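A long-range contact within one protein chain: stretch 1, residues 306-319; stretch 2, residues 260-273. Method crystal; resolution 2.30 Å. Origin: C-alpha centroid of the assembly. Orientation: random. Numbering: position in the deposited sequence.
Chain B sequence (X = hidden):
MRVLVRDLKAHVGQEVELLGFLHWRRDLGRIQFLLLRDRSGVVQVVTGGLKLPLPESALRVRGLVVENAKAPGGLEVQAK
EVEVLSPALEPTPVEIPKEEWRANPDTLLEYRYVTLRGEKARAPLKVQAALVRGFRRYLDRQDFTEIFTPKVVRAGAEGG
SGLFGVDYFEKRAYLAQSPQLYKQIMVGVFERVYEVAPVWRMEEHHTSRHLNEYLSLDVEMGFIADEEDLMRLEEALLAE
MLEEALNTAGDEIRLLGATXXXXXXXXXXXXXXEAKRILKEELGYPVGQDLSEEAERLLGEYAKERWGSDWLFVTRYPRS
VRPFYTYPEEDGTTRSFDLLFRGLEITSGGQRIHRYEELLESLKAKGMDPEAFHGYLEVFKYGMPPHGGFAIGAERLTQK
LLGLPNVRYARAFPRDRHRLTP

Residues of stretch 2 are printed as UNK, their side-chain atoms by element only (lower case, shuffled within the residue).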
ATOM      1  N   ARG B 306       9.949  23.464 -26.212  1.00 64.40           N
ATOM      2  CA  ARG B 306       8.923  24.486 -26.382  1.00 63.54           C
ATOM      3  C   ARG B 306       8.528  25.233 -25.107  1.00 62.70           C
ATOM      4  O   ARG B 306       8.569  26.464 -25.075  1.00 62.42           O
ATOM      5  CB  ARG B 306       7.690  23.853 -27.037  1.00 64.02           C
ATOM      6  CG  ARG B 306       6.512  24.789 -27.252  1.00 64.94           C
ATOM      7  CD  ARG B 306       5.840  24.499 -28.588  1.00 65.08           C
ATOM      8  NE  ARG B 306       4.424  24.875 -28.629  1.00 66.24           N
ATOM      9  CZ  ARG B 306       3.944  26.081 -28.332  1.00 66.49           C
ATOM     10  NH1 ARG B 306       4.758  27.060 -27.958  1.00 67.22           N
ATOM     11  NH2 ARG B 306       2.640  26.307 -28.419  1.00 65.83           N
ATOM     12  N   TRP B 307       8.157  24.492 -24.064  1.00 61.20           N
ATOM     13  CA  TRP B 307       7.735  25.090 -22.797  1.00 59.66           C
ATOM     14  C   TRP B 307       8.709  24.819 -21.653  1.00 58.10           C
ATOM     15  O   TRP B 307       8.497  25.284 -20.531  1.00 57.61           O
ATOM     16  CB  TRP B 307       6.368  24.547 -22.392  1.00 60.55           C
ATOM     17  CG  TRP B 307       5.324  24.688 -23.436  1.00 61.23           C
ATOM     18  CD1 TRP B 307       4.587  25.801 -23.714  1.00 61.50           C
ATOM     19  CD2 TRP B 307       4.876  23.671 -24.341  1.00 61.20           C
ATOM     20  NE1 TRP B 307       3.701  25.540 -24.732  1.00 62.27           N
ATOM     21  CE2 TRP B 307       3.857  24.241 -25.134  1.00 61.16           C
ATOM     22  CE3 TRP B 307       5.236  22.334 -24.554  1.00 60.54           C
ATOM     23  CZ2 TRP B 307       3.191  23.517 -26.129  1.00 60.85           C
ATOM     24  CZ3 TRP B 307       4.573  21.614 -25.543  1.00 60.28           C
ATOM     25  CH2 TRP B 307       3.560  22.208 -26.318  1.00 60.72           C
ATOM     26  N   GLY B 308       9.763  24.062 -21.939  1.00 56.63           N
ATOM     27  CA  GLY B 308      10.736  23.732 -20.912  1.00 55.17           C
ATOM     28  C   GLY B 308      10.097  22.855 -19.848  1.00 54.12           C
ATOM     29  O   GLY B 308      10.369  22.991 -18.657  1.00 53.06           O
ATOM     30  N   SER B 309       9.245  21.941 -20.295  1.00 51.97           N
ATOM     31  CA  SER B 309       8.527  21.039 -19.410  1.00 50.53           C
ATOM     32  C   SER B 309       8.881  19.580 -19.666  1.00 49.46           C
ATOM     33  O   SER B 309       8.942  19.131 -20.814  1.00 49.54           O
ATOM     34  CB  SER B 309       7.021  21.252 -19.594  1.00 50.84           C
ATOM     35  OG  SER B 309       6.261  20.308 -18.871  1.00 52.14           O
ATOM     36  N   ASP B 310       9.118  18.843 -18.587  1.00 47.66           N
ATOM     37  CA  ASP B 310       9.458  17.425 -18.680  1.00 45.30           C
ATOM     38  C   ASP B 310       8.186  16.608 -18.858  1.00 44.45           C
ATOM     39  O   ASP B 310       8.237  15.415 -19.166  1.00 44.84           O
ATOM     40  CB  ASP B 310      10.183  16.988 -17.405  1.00 43.93           C
ATOM     41  CG  ASP B 310      11.566  17.585 -17.293  1.00 42.36           C
ATOM     42  OD1 ASP B 310      12.481  17.084 -17.979  1.00 42.38           O
ATOM     43  OD2 ASP B 310      11.742  18.555 -16.525  1.00 43.44           O
ATOM     44  N   TRP B 311       7.047  17.270 -18.679  1.00 44.07           N
ATOM     45  CA  TRP B 311       5.745  16.617 -18.783  1.00 45.24           C
ATOM     46  C   TRP B 311       4.912  17.107 -19.965  1.00 45.56           C
ATOM     47  O   TRP B 311       5.019  18.262 -20.383  1.00 44.40           O
ATOM     48  CB  TRP B 311       4.952  16.847 -17.497  1.00 44.64           C
ATOM     49  CG  TRP B 311       5.791  16.825 -16.256  1.00 45.19           C
ATOM     50  CD1 TRP B 311       6.599  17.822 -15.795  1.00 44.61           C
ATOM     51  CD2 TRP B 311       5.908  15.746 -15.318  1.00 45.36           C
ATOM     52  NE1 TRP B 311       7.213  17.434 -14.629  1.00 44.42           N
ATOM     53  CE2 TRP B 311       6.807  16.169 -14.316  1.00 44.89           C
ATOM     54  CE3 TRP B 311       5.339  14.468 -15.236  1.00 44.14           C
ATOM     55  CZ2 TRP B 311       7.151  15.351 -13.231  1.00 44.73           C
ATOM     56  CZ3 TRP B 311       5.681  13.660 -14.159  1.00 44.92           C
ATOM     57  CH2 TRP B 311       6.581  14.106 -13.171  1.00 45.61           C
ATOM     58  N   LEU B 312       4.067  16.224 -20.483  1.00 45.37           N
ATOM     59  CA  LEU B 312       3.208  16.561 -21.607  1.00 48.13           C
ATOM     60  C   LEU B 312       1.919  15.746 -21.641  1.00 48.06           C
ATOM     61  O   LEU B 312       1.951  14.520 -21.732  1.00 47.60           O
ATOM     62  CB  LEU B 312       3.962  16.354 -22.925  1.00 49.36           C
ATOM     63  CG  LEU B 312       3.153  16.515 -24.216  1.00 50.07           C
ATOM     64  CD1 LEU B 312       2.683  17.958 -24.372  1.00 50.38           C
ATOM     65  CD2 LEU B 312       4.014  16.100 -25.403  1.00 50.30           C
ATOM     66  N   PHE B 313       0.784  16.431 -21.567  1.00 49.20           N
ATOM     67  CA  PHE B 313      -0.505  15.762 -21.613  1.00 49.94           C
ATOM     68  C   PHE B 313      -0.993  15.652 -23.053  1.00 51.64           C
ATOM     69  O   PHE B 313      -1.079  16.652 -23.767  1.00 50.98           O
ATOM     70  CB  PHE B 313      -1.542  16.535 -20.789  1.00 49.79           C
ATOM     71  CG  PHE B 313      -1.647  16.090 -19.353  1.00 49.66           C
ATOM     72  CD1 PHE B 313      -1.925  14.761 -19.039  1.00 49.34           C
ATOM     73  CD2 PHE B 313      -1.513  17.013 -18.315  1.00 48.48           C
ATOM     74  CE1 PHE B 313      -2.069  14.354 -17.714  1.00 49.23           C
ATOM     75  CE2 PHE B 313      -1.654  16.618 -16.987  1.00 48.67           C
ATOM     76  CZ  PHE B 313      -1.934  15.287 -16.684  1.00 49.04           C
ATOM     77  N   VAL B 314      -1.294  14.429 -23.481  1.00 53.46           N
ATOM     78  CA  VAL B 314      -1.809  14.181 -24.825  1.00 54.72           C
ATOM     79  C   VAL B 314      -3.302  13.912 -24.646  1.00 56.24           C
ATOM     80  O   VAL B 314      -3.694  12.862 -24.138  1.00 56.20           O
ATOM     81  CB  VAL B 314      -1.145  12.947 -25.477  1.00 55.11           C
ATOM     82  CG1 VAL B 314      -1.658  12.766 -26.896  1.00 53.87           C
ATOM     83  CG2 VAL B 314       0.361  13.115 -25.488  1.00 56.08           C
ATOM     84  N   THR B 315      -4.125  14.866 -25.072  1.00 57.49           N
ATOM     85  CA  THR B 315      -5.572  14.767 -24.924  1.00 58.80           C
ATOM     86  C   THR B 315      -6.347  14.414 -26.188  1.00 59.97           C
ATOM     87  O   THR B 315      -5.807  14.434 -27.291  1.00 60.02           O
ATOM     88  CB  THR B 315      -6.147  16.082 -24.395  1.00 58.94           C
ATOM     89  OG1 THR B 315      -5.832  17.128 -25.318  1.00 58.32           O
ATOM     90  CG2 THR B 315      -5.552  16.420 -23.033  1.00 57.75           C
ATOM     91  N   ARG B 316      -7.629  14.107 -25.997  1.00 61.83           N
ATOM     92  CA  ARG B 316      -8.557  13.754 -27.074  1.00 63.53           C
ATOM     93  C   ARG B 316      -8.047  12.698 -28.048  1.00 64.57           C
ATOM     94  O   ARG B 316      -7.558  13.022 -29.127  1.00 65.02           O
ATOM     95  CB  ARG B 316      -8.958  15.009 -27.858  1.00 63.40           C
ATOM     96  CG  ARG B 316      -9.767  16.028 -27.064  1.00 65.18           C
ATOM     97  CD  ARG B 316     -11.114  15.472 -26.620  1.00 66.63           C
ATOM     98  NE  ARG B 316     -11.893  16.456 -25.875  1.00 68.96           N
ATOM     99  CZ  ARG B 316     -12.344  17.597 -26.388  1.00 70.82           C
ATOM    100  NH1 ARG B 316     -12.098  17.902 -27.656  1.00 71.82           N
ATOM    101  NH2 ARG B 316     -13.038  18.439 -25.631  1.00 70.98           N
ATOM    102  N   TYR B 317      -8.179  11.431 -27.669  1.00 65.50           N
ATOM    103  CA  TYR B 317      -7.756  10.327 -28.523  1.00 66.08           C
ATOM    104  C   TYR B 317      -8.943   9.829 -29.345  1.00 67.69           C
ATOM    105  O   TYR B 317     -10.093   9.969 -28.928  1.00 68.22           O
ATOM    106  CB  TYR B 317      -7.212   9.170 -27.682  1.00 64.55           C
ATOM    107  CG  TYR B 317      -5.771   9.316 -27.245  1.00 63.00           C
ATOM    108  CD1 TYR B 317      -5.380  10.322 -26.362  1.00 62.18           C
ATOM    109  CD2 TYR B 317      -4.795   8.436 -27.714  1.00 62.28           C
ATOM    110  CE1 TYR B 317      -4.052  10.448 -25.958  1.00 61.52           C
ATOM    111  CE2 TYR B 317      -3.467   8.554 -27.318  1.00 61.27           C
ATOM    112  CZ  TYR B 317      -3.101   9.561 -26.441  1.00 60.55           C
ATOM    113  OH  TYR B 317      -1.790   9.687 -26.052  1.00 59.04           O
ATOM    114  N   PRO B 318      -8.680   9.254 -30.533  1.00 69.08           N
ATOM    115  CA  PRO B 318      -9.739   8.733 -31.409  1.00 69.51           C
ATOM    116  C   PRO B 318     -10.497   7.591 -30.729  1.00 69.76           C
ATOM    117  O   PRO B 318      -9.886   6.708 -30.131  1.00 69.85           O
ATOM    118  CB  PRO B 318      -8.964   8.248 -32.633  1.00 68.93           C
ATOM    119  CG  PRO B 318      -7.804   9.185 -32.682  1.00 69.19           C
ATOM    120  CD  PRO B 318      -7.381   9.249 -31.233  1.00 69.66           C
ATOM    121  N   ARG B 319     -11.820   7.603 -30.825  1.00 70.16           N
ATOM    122  CA  ARG B 319     -12.613   6.554 -30.206  1.00 71.16           C
ATOM    123  C   ARG B 319     -12.109   5.160 -30.555  1.00 71.33           C
ATOM    124  O   ARG B 319     -12.200   4.236 -29.744  1.00 71.57           O
ATOM    125  CB  ARG B 319     -14.079   6.664 -30.617  1.00 71.87           C
ATOM    126  CG  ARG B 319     -14.827   7.824 -29.999  1.00 73.75           C
ATOM    127  CD  ARG B 319     -16.316   7.616 -30.193  1.00 75.08           C
ATOM    128  NE  ARG B 319     -16.732   6.314 -29.673  1.00 77.03           N
ATOM    129  CZ  ARG B 319     -17.939   5.781 -29.852  1.00 77.56           C
ATOM    130  NH1 ARG B 319     -18.860   6.438 -30.543  1.00 77.58           N
ATOM    131  NH2 ARG B 319     -18.224   4.594 -29.338  1.00 77.52           N
ATOM    132  N   UNK B 260      16.524  16.696 -11.159  1.00 43.05           N
ATOM    133  CA  UNK B 260      15.095  16.811 -10.887  1.00 44.05           C
ATOM    134  C   UNK B 260      14.301  17.449 -12.020  1.00 44.86           C
ATOM    135  O   UNK B 260      14.752  18.405 -12.649  1.00 44.89           O
ATOM    136  c   UNK B 260      13.709  17.046  -8.787  1.00 44.66           C
ATOM    137  c   UNK B 260      13.918  13.411  -7.683  1.00 43.01           C
ATOM    138  c   UNK B 260      14.367  14.564  -8.321  1.00 43.62           C
ATOM    139  c   UNK B 260      12.330  15.658  -7.594  1.00 44.19           C
ATOM    140  c   UNK B 260      14.863  17.585  -9.588  1.00 44.48           C
ATOM    141  c   UNK B 260      12.679  13.385  -7.023  1.00 43.01           C
ATOM    142  c   UNK B 260      13.575  15.718  -8.259  1.00 43.91           C
ATOM    143  c   UNK B 260      12.586  17.722  -8.407  1.00 44.87           C
ATOM    144  c   UNK B 260      11.882  14.499  -6.950  1.00 42.33           C
ATOM    145  n   UNK B 260      11.757  16.897  -7.686  1.00 45.48           N
ATOM    146  N   UNK B 261      13.098  16.918 -12.294  1.00 45.81           N
ATOM    147  CA  UNK B 261      12.209  17.409 -13.353  1.00 45.29           C
ATOM    148  C   UNK B 261      11.650  18.793 -13.052  1.00 45.41           C
ATOM    149  O   UNK B 261      11.842  19.337 -11.960  1.00 44.11           O
ATOM    150  c   UNK B 261      12.538  15.707 -11.676  1.00 45.93           C
ATOM    151  c   UNK B 261      11.090  16.366 -13.387  1.00 44.37           C
ATOM    152  c   UNK B 261      11.719  15.148 -12.799  1.00 46.93           C
ATOM    153  N   UNK B 262      10.952  19.353 -14.035  1.00 44.68           N
ATOM    154  CA  UNK B 262      10.321  20.657 -13.890  1.00 43.57           C
ATOM    155  C   UNK B 262       9.053  20.451 -13.065  1.00 43.57           C
ATOM    156  O   UNK B 262       8.481  19.361 -13.061  1.00 41.56           O
ATOM    157  c   UNK B 262       9.978  21.228 -15.272  1.00 43.33           C
ATOM    158  o   UNK B 262       9.324  20.268 -16.089  1.00 39.77           O
ATOM    159  N   UNK B 263       8.614  21.492 -12.369  1.00 44.93           N
ATOM    160  CA  UNK B 263       7.431  21.389 -11.525  1.00 47.15           C
ATOM    161  C   UNK B 263       6.184  20.981 -12.301  1.00 48.90           C
ATOM    162  O   UNK B 263       5.821  21.616 -13.290  1.00 48.33           O
ATOM    163  c   UNK B 263       4.192  22.838  -8.462  1.00 49.56           C
ATOM    164  c   UNK B 263       6.841  22.010  -8.430  1.00 48.82           C
ATOM    165  c   UNK B 263       7.167  22.709 -10.812  1.00 47.42           C
ATOM    166  c   UNK B 263       6.316  22.568  -9.592  1.00 47.88           C
ATOM    167  c   UNK B 263       4.731  22.278  -7.302  1.00 47.79           C
ATOM    168  c   UNK B 263       6.058  21.863  -7.287  1.00 48.03           C
ATOM    169  c   UNK B 263       4.988  22.981  -9.600  1.00 48.75           C
ATOM    170  N   UNK B 264       5.511  19.909 -11.852  1.00 51.00           N
ATOM    171  CA  UNK B 264       4.293  19.371 -12.470  1.00 52.54           C
ATOM    172  C   UNK B 264       3.057  20.241 -12.263  1.00 53.25           C
ATOM    173  O   UNK B 264       2.085  19.806 -11.651  1.00 54.12           O
ATOM    174  c   UNK B 264       5.511  17.659 -11.367  1.00 51.84           C
ATOM    175  c   UNK B 264       4.130  18.007 -11.796  1.00 52.35           C
ATOM    176  c   UNK B 264       6.026  18.967 -10.846  1.00 51.34           C
ATOM    177  N   UNK B 265       3.091  21.468 -12.764  1.00 54.00           N
ATOM    178  CA  UNK B 265       1.947  22.357 -12.631  1.00 54.38           C
ATOM    179  C   UNK B 265       1.657  23.024 -13.968  1.00 54.23           C
ATOM    180  O   UNK B 265       2.577  23.427 -14.679  1.00 53.32           O
ATOM    181  n   UNK B 265      -0.004  25.502  -9.712  1.00 62.11           N
ATOM    182  c   UNK B 265       1.220  24.540 -11.553  1.00 57.65           C
ATOM    183  o   UNK B 265       2.240  25.646  -9.689  1.00 62.29           O
ATOM    184  c   UNK B 265       1.194  25.275 -10.234  1.00 60.53           C
ATOM    185  c   UNK B 265       2.215  23.406 -11.554  1.00 55.72           C
ATOM    186  N   UNK B 266       0.377  23.132 -14.311  1.00 54.45           N
ATOM    187  CA  UNK B 266      -0.006  23.745 -15.574  1.00 55.71           C
ATOM    188  C   UNK B 266       0.730  23.052 -16.711  1.00 56.16           C
ATOM    189  O   UNK B 266       1.311  23.695 -17.589  1.00 55.98           O
ATOM    190  o   UNK B 266      -0.223  27.103 -14.180  1.00 60.23           O
ATOM    191  c   UNK B 266       0.326  25.238 -15.555  1.00 57.13           C
ATOM    192  o   UNK B 266      -1.776  25.586 -14.500  1.00 58.90           O
ATOM    193  c   UNK B 266      -0.621  26.030 -14.680  1.00 58.04           C
ATOM    194  N   UNK B 267       0.710  21.725 -16.677  1.00 56.68           N
ATOM    195  CA  UNK B 267       1.368  20.915 -17.692  1.00 56.29           C
ATOM    196  C   UNK B 267       0.751  21.152 -19.060  1.00 57.51           C
ATOM    197  O   UNK B 267      -0.473  21.198 -19.202  1.00 56.79           O
ATOM    198  c   UNK B 267       1.795  17.710 -15.568  1.00 54.57           C
ATOM    199  c   UNK B 267       1.250  19.423 -17.365  1.00 55.92           C
ATOM    200  c   UNK B 267       1.946  19.136 -16.031  1.00 55.85           C
ATOM    201  c   UNK B 267       1.849  18.597 -18.490  1.00 54.63           C
ATOM    202  N   UNK B 268       1.597  21.308 -20.089  1.00 58.33           N
ATOM    203  CA  UNK B 268       1.174  21.540 -21.476  1.00 59.58           C
ATOM    204  C   UNK B 268       0.205  20.487 -22.016  1.00 59.88           C
ATOM    205  O   UNK B 268       0.501  19.292 -22.001  1.00 59.29           O
ATOM    206  c   UNK B 268       3.439  22.139 -21.236  1.00 59.73           C
ATOM    207  c   UNK B 268       3.061  21.418 -19.968  1.00 58.54           C
ATOM    208  c   UNK B 268       2.498  21.545 -22.236  1.00 59.78           C
ATOM    209  N   UNK B 269      -0.951  20.941 -22.491  1.00 60.85           N
ATOM    210  CA  UNK B 269      -1.968  20.051 -23.046  1.00 62.07           C
ATOM    211  C   UNK B 269      -1.794  20.021 -24.568  1.00 62.96           C
ATOM    212  O   UNK B 269      -1.451  21.035 -25.176  1.00 63.09           O
ATOM    213  n   UNK B 269      -2.815  20.672 -18.034  1.00 62.70           N
ATOM    214  c   UNK B 269      -3.976  19.610 -20.416  1.00 64.06           C
ATOM    215  c   UNK B 269      -3.373  20.568 -22.707  1.00 63.05           C
ATOM    216  n   UNK B 269      -4.847  20.616 -16.977  1.00 65.04           N
ATOM    217  n   UNK B 269      -4.678  19.901 -19.162  1.00 64.21           N
ATOM    218  c   UNK B 269      -3.647  20.864 -21.223  1.00 63.71           C
ATOM    219  c   UNK B 269      -4.112  20.398 -18.062  1.00 64.06           C
ATOM    220  N   UNK B 270      -2.028  18.871 -25.187  1.00 63.24           N
ATOM    221  CA  UNK B 270      -1.872  18.772 -26.630  1.00 63.69           C
ATOM    222  C   UNK B 270      -2.729  17.660 -27.210  1.00 64.25           C
ATOM    223  O   UNK B 270      -2.554  16.486 -26.882  1.00 64.52           O
ATOM    224  c   UNK B 270      -0.404  18.527 -26.979  1.00 64.44           C
ATOM    225  c   UNK B 270       0.014  18.817 -28.423  1.00 64.31           C
ATOM    226  c   UNK B 270       1.477  18.458 -28.618  1.00 64.30           C
ATOM    227  c   UNK B 270      -0.209  20.289 -28.723  1.00 64.34           C
ATOM    228  N   UNK B 271      -3.653  18.040 -28.084  1.00 64.33           N
ATOM    229  CA  UNK B 271      -4.553  17.085 -28.714  1.00 64.75           C
ATOM    230  C   UNK B 271      -3.803  16.035 -29.524  1.00 65.20           C
ATOM    231  O   UNK B 271      -2.802  16.332 -30.175  1.00 65.11           O
ATOM    232  o   UNK B 271      -6.215  18.829 -28.926  1.00 63.26           O
ATOM    233  c   UNK B 271      -6.556  16.811 -30.194  1.00 65.46           C
ATOM    234  c   UNK B 271      -5.536  17.799 -29.649  1.00 64.85           C
ATOM    235  N   UNK B 272      -4.300  14.804 -29.481  1.00 66.52           N
ATOM    236  CA  UNK B 272      -3.696  13.704 -30.219  1.00 68.11           C
ATOM    237  C   UNK B 272      -3.670  14.032 -31.706  1.00 69.84           C
ATOM    238  O   UNK B 272      -2.923  13.428 -32.473  1.00 69.87           O
ATOM    239  c   UNK B 272      -4.176  10.048 -32.699  1.00 69.94           C
ATOM    240  c   UNK B 272      -4.120  11.283 -30.874  1.00 69.11           C
ATOM    241  n   UNK B 272      -4.671  11.133 -32.129  1.00 69.69           N
ATOM    242  c   UNK B 272      -3.268  10.243 -30.712  1.00 69.76           C
ATOM    243  c   UNK B 272      -4.482  12.414 -29.963  1.00 68.20           C
ATOM    244  n   UNK B 272      -3.323   9.490 -31.859  1.00 70.21           N
ATOM    245  N   UNK B 273      -4.491  14.997 -32.109  1.00 71.21           N
ATOM    246  CA  UNK B 273      -4.548  15.412 -33.506  1.00 72.17           C
ATOM    247  C   UNK B 273      -3.471  16.466 -33.769  1.00 72.99           C
ATOM    248  O   UNK B 273      -2.794  16.433 -34.793  1.00 72.78           O
ATOM    249  c   UNK B 273      -5.929  15.973 -33.832  1.00 71.97           C
TER
HETATM  250  O   HOH W   1       6.788  21.229 -16.025  1.00 39.16           O

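Position 260 carries one carbon, then fused five- and six-membered rings holding eight carbons and one nitrogen; it makes no contact with stretch 1. Only tryptophan has this skeleton: W260. At 261 three carbons close a ring onto the backbone N, and CB lies 4.1 Å from W311 CZ2; the closure is the mark of proline, P261.

Position 262 has one carbon and one oxygen; that oxygen accepts from D310 N (2.9 Å, 167°). A lone oxygen on CB is serine, S262. It is tied down in two further ways: its N donates to D310 OD2 (2.7 Å), and its O accepts from W311 NE1 (2.8 Å) at the edge of the indole. Water 1 donates to both S262 OG (2.7 Å) and S309 OG (3.0 Å).

Position 263 shows one carbon and a six-carbon ring without oxygen, and its CB points away: F263. At 264 three carbons again close onto N; one lies 3.4 Å from W311 CZ2, with the ring over one indole face. This is P264.

Position 265 has three carbons, the last bearing one oxygen and one nitrogen, and 266 has two carbons, the last bearing two oxygens; both are exposed and without contact. They are Q265 and D266.

Position 267 has four carbons, forked at the first with one arm two carbons long; the one-carbon arm sits 3.7 Å from both W311 CB and F313 CD2. This is I267. At 268 a third ring closes onto N; CB stands 3.8 Å from the centroid of the W307 six-membered ring, 16° off the normal, a CH-pi contact. This is P268.

Position 269 runs three carbons, a nitrogen, then a carbon with two nitrogens, one of them 3.9 Å from F313 CD2: R269. At 270 four carbons fork at the second, and CB is 4.1 Å from L312 CD1: L270. At 271 one carbon bears an oxygen and a carbon, the latter 3.8 Å from R316 CB: T271. Position 272 carries one carbon, then a five-membered ring with two nitrogens; P318 CD lies 3.7 Å from the ring centroid, over the face: H272. One carbon at 273 is A273.

The contact works as a short parallel ladder. F313 N to P268 O (2.9 Å), T315 N to L270 O (2.9 Å) and H272 N to T315 O (2.7 Å) are bonds; L270 N to F313 O (2.8 Å, 127°) is weak. F313, T315, R269 and T271 share one face, V314 and L270 the other, while the S262 bonds anchor the approach before the strands pair.

Stretch 2 260-273: WPSFPQDIPRLTHA
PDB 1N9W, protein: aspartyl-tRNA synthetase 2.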